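Local coordinates for protein L-serine ammonia-lyase (Rhizomucor miehei CAU432, PDB 5C3U) that belongs to the pyridoxal-phosphate-dependent enzymes and binds pyridoxal-5'-phosphate, at residues D260-R268 and L322-M330. Residues are numbered along the deposited sequence; the frame is centred on the assembly and turned at random.
Sequences DAMAADAVR and LDEYRKKYM
Two nitrogens of R268 grip one oxygen, OD1 of D265, side-on, and M330 faces that oxygen across the contact: NE lies 3.1 Å and NH2 3.0 Å from OD1, both from the same face of the carboxylate, and OD1 sits almost in the guanidinium plane. A bend at chi3 (71°) folds the arginine back along its own helix to make this bridge. M330 lies against the joined pair, its SD 3.2 Å from R268 NE and its CG 3.5 Å from D265 OD1; a flexible thioether suits this mixed surface. No hydrogen bond crosses; the rest of the contact is apolar packing. A264 is small enough to let both tyrosines close in, its CB 3.7 Å from Y329 CD2 and 3.9 Å from Y325 CG. The Y329 ring also lies against A261 and, over one face, D260 C, while the D260 carboxylate turns to T230 and the backbone of I231. Farther along, branched V267 and L322 meet through CG1 and CD2. The axes of the two short segments approach to 9.6 Å, with N-to-C directions 131° apart: helix-helix packing in which A261 and A264 admit the tyrosines, setting the last modelled helix, 319-329, on helix 260-274, which follows edge strand 253-258 of the six-stranded sheet.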
loop_
_atom_site.group_PDB
_atom_site.type_symbol
_atom_site.label_atom_id
_atom_site.label_comp_id
_atom_site.label_asym_id
_atom_site.label_seq_id
_atom_site.Cartn_x
_atom_site.Cartn_y
_atom_site.Cartn_z
ATOM N N ASP A 260 -7.383 -3.158 -14.708
ATOM C CA ASP A 260 -7.429 -4.380 -13.875
ATOM C C ASP A 260 -6.722 -5.536 -14.569
ATOM O O ASP A 260 -6.054 -6.338 -13.904
ATOM C CB ASP A 260 -8.870 -4.724 -13.523
ATOM C CG ASP A 260 -9.365 -3.976 -12.284
ATOM O OD1 ASP A 260 -8.646 -3.085 -11.767
ATOM O OD2 ASP A 260 -10.485 -4.281 -11.809
ATOM N N ALA A 261 -6.856 -5.629 -15.896
ATOM C CA ALA A 261 -6.200 -6.696 -16.653
ATOM C C ALA A 261 -4.675 -6.600 -16.559
ATOM O O ALA A 261 -4.003 -7.616 -16.405
ATOM C CB ALA A 261 -6.663 -6.733 -18.110
ATOM N N MET A 262 -4.133 -5.387 -16.626
ATOM C CA MET A 262 -2.686 -5.200 -16.469
ATOM C C MET A 262 -2.235 -5.587 -15.063
ATOM O O MET A 262 -1.218 -6.264 -14.899
ATOM C CB MET A 262 -2.283 -3.755 -16.744
ATOM C CG MET A 262 -2.318 -3.403 -18.207
ATOM S SD MET A 262 -2.287 -1.613 -18.474
ATOM C CE MET A 262 -0.647 -1.228 -17.925
ATOM N N ALA A 263 -2.994 -5.158 -14.054
ATOM C CA ALA A 263 -2.645 -5.464 -12.666
ATOM C C ALA A 263 -2.713 -6.971 -12.430
ATOM O O ALA A 263 -1.853 -7.529 -11.756
ATOM C CB ALA A 263 -3.566 -4.719 -11.694
ATOM N N ALA A 264 -3.722 -7.623 -12.996
ATOM C CA ALA A 264 -3.902 -9.063 -12.795
ATOM C C ALA A 264 -2.765 -9.843 -13.468
ATOM O O ALA A 264 -2.238 -10.849 -12.940
ATOM C CB ALA A 264 -5.237 -9.509 -13.364
ATOM N N ASP A 265 -2.401 -9.405 -14.656
ATOM C CA ASP A 265 -1.324 -10.072 -15.373
ATOM C C ASP A 265 -0.018 -9.926 -14.588
ATOM O O ASP A 265 0.793 -10.862 -14.533
ATOM C CB ASP A 265 -1.177 -9.518 -16.788
ATOM C CG ASP A 265 -0.414 -10.461 -17.693
ATOM O OD1 ASP A 265 -0.708 -11.680 -17.690
ATOM O OD2 ASP A 265 0.491 -9.998 -18.394
ATOM N N ALA A 266 0.171 -8.779 -13.946
ATOM C CA ALA A 266 1.406 -8.577 -13.183
ATOM C C ALA A 266 1.455 -9.503 -11.964
ATOM O O ALA A 266 2.524 -9.987 -11.612
ATOM C CB ALA A 266 1.552 -7.127 -12.747
ATOM N N VAL A 267 0.317 -9.701 -11.310
ATOM C CA VAL A 267 0.261 -10.633 -10.168
ATOM C C VAL A 267 0.656 -12.033 -10.646
ATOM O O VAL A 267 1.390 -12.763 -9.950
ATOM C CB VAL A 267 -1.144 -10.658 -9.516
ATOM C CG1 VAL A 267 -1.264 -11.812 -8.494
ATOM C CG2 VAL A 267 -1.419 -9.319 -8.842
ATOM N N ARG A 268 0.141 -12.425 -11.811
ATOM C CA ARG A 268 0.420 -13.768 -12.333
ATOM C C ARG A 268 1.908 -13.879 -12.647
ATOM O O ARG A 268 2.547 -14.859 -12.272
ATOM C CB ARG A 268 -0.388 -14.023 -13.578
ATOM C CG ARG A 268 -0.040 -15.337 -14.264
ATOM C CD ARG A 268 -0.793 -15.483 -15.569
ATOM N NE ARG A 268 -0.304 -14.565 -16.597
ATOM C CZ ARG A 268 0.738 -14.817 -17.391
ATOM N NH1 ARG A 268 1.424 -15.947 -17.265
ATOM N NH2 ARG A 268 1.106 -13.935 -18.298
ATOM N N LEU A 322 -6.101 -16.094 -8.269
ATOM C CA LEU A 322 -5.277 -16.358 -9.444
ATOM C C LEU A 322 -6.018 -17.183 -10.497
ATOM O O LEU A 322 -5.857 -16.947 -11.691
ATOM C CB LEU A 322 -3.956 -17.020 -9.056
ATOM C CG LEU A 322 -2.895 -16.018 -8.607
ATOM C CD1 LEU A 322 -1.895 -16.728 -7.719
ATOM C CD2 LEU A 322 -2.211 -15.360 -9.800
ATOM N N ASP A 323 -6.850 -18.122 -10.052
ATOM C CA ASP A 323 -7.747 -18.836 -10.973
ATOM C C ASP A 323 -8.645 -17.838 -11.721
ATOM O O ASP A 323 -8.786 -17.886 -12.963
ATOM C CB ASP A 323 -8.617 -19.815 -10.190
ATOM C CG ASP A 323 -7.843 -21.026 -9.676
ATOM O OD1 ASP A 323 -6.718 -21.294 -10.179
ATOM O OD2 ASP A 323 -8.367 -21.718 -8.756
ATOM N N GLU A 324 -9.274 -16.953 -10.948
ATOM C CA GLU A 324 -10.200 -15.971 -11.475
ATOM C C GLU A 324 -9.532 -14.992 -12.426
ATOM O O GLU A 324 -10.075 -14.692 -13.502
ATOM C CB GLU A 324 -10.902 -15.228 -10.336
ATOM C CG GLU A 324 -11.926 -16.084 -9.613
ATOM C CD GLU A 324 -12.942 -16.672 -10.575
ATOM O OE1 GLU A 324 -13.668 -15.888 -11.217
ATOM O OE2 GLU A 324 -13.000 -17.912 -10.704
ATOM N N TYR A 325 -8.350 -14.517 -12.041
ATOM C CA TYR A 325 -7.614 -13.542 -12.853
ATOM C C TYR A 325 -7.269 -14.141 -14.206
ATOM O O TYR A 325 -7.470 -13.494 -15.236
ATOM C CB TYR A 325 -6.333 -13.060 -12.158
ATOM C CG TYR A 325 -6.561 -12.223 -10.918
ATOM C CD1 TYR A 325 -7.828 -11.763 -10.585
ATOM C CD2 TYR A 325 -5.490 -11.876 -10.092
ATOM C CE1 TYR A 325 -8.040 -11.005 -9.442
ATOM C CE2 TYR A 325 -5.684 -11.094 -8.962
ATOM C CZ TYR A 325 -6.948 -10.668 -8.642
ATOM O OH TYR A 325 -7.137 -9.900 -7.510
ATOM N N ARG A 326 -6.765 -15.371 -14.195
ATOM C CA ARG A 326 -6.389 -16.065 -15.426
ATOM C C ARG A 326 -7.597 -16.224 -16.366
ATOM O O ARG A 326 -7.502 -15.868 -17.547
ATOM C CB ARG A 326 -5.691 -17.396 -15.121
ATOM C CG ARG A 326 -4.252 -17.221 -14.622
ATOM C CD ARG A 326 -3.526 -18.523 -14.321
ATOM N NE ARG A 326 -4.282 -19.368 -13.408
ATOM C CZ ARG A 326 -3.925 -20.595 -13.042
ATOM N NH1 ARG A 326 -4.700 -21.289 -12.211
ATOM N NH2 ARG A 326 -2.809 -21.138 -13.511
ATOM N N LYS A 327 -8.727 -16.706 -15.840
ATOM C CA LYS A 327 -9.975 -16.853 -16.625
ATOM C C LYS A 327 -10.492 -15.557 -17.236
ATOM O O LYS A 327 -10.997 -15.564 -18.360
ATOM C CB LYS A 327 -11.119 -17.377 -15.758
ATOM C CG LYS A 327 -11.046 -18.829 -15.340
ATOM C CD LYS A 327 -12.457 -19.401 -15.311
ATOM C CE LYS A 327 -12.654 -20.427 -14.203
ATOM N NZ LYS A 327 -12.623 -19.798 -12.848
ATOM N N LYS A 328 -10.413 -14.469 -16.475
ATOM C CA LYS A 328 -11.135 -13.235 -16.799
ATOM C C LYS A 328 -10.342 -12.217 -17.628
ATOM O O LYS A 328 -10.939 -11.485 -18.430
ATOM C CB LYS A 328 -11.653 -12.573 -15.510
ATOM C CG LYS A 328 -12.792 -11.580 -15.687
ATOM N N TYR A 329 -9.021 -12.167 -17.430
ATOM C CA TYR A 329 -8.186 -11.096 -17.985
ATOM C C TYR A 329 -7.122 -11.506 -19.002
ATOM O O TYR A 329 -6.562 -10.652 -19.700
ATOM C CB TYR A 329 -7.489 -10.357 -16.838
ATOM C CG TYR A 329 -8.461 -9.698 -15.890
ATOM C CD1 TYR A 329 -9.212 -8.588 -16.289
ATOM C CD2 TYR A 329 -8.637 -10.182 -14.599
ATOM C CE1 TYR A 329 -10.103 -7.989 -15.420
ATOM C CE2 TYR A 329 -9.532 -9.586 -13.727
ATOM C CZ TYR A 329 -10.256 -8.494 -14.144
ATOM O OH TYR A 329 -11.150 -7.909 -13.275
ATOM N N MET A 330 -6.826 -12.793 -19.085
ATOM C CA MET A 330 -5.711 -13.252 -19.916
ATOM C C MET A 330 -6.143 -14.064 -21.137
ATOM O O MET A 330 -7.028 -14.916 -21.045
ATOM C CB MET A 330 -4.733 -14.042 -19.055
ATOM C CG MET A 330 -3.791 -13.138 -18.278
ATOM S SD MET A 330 -3.448 -13.797 -16.644
ATOM C CE MET A 330 -4.316 -12.657 -15.570
#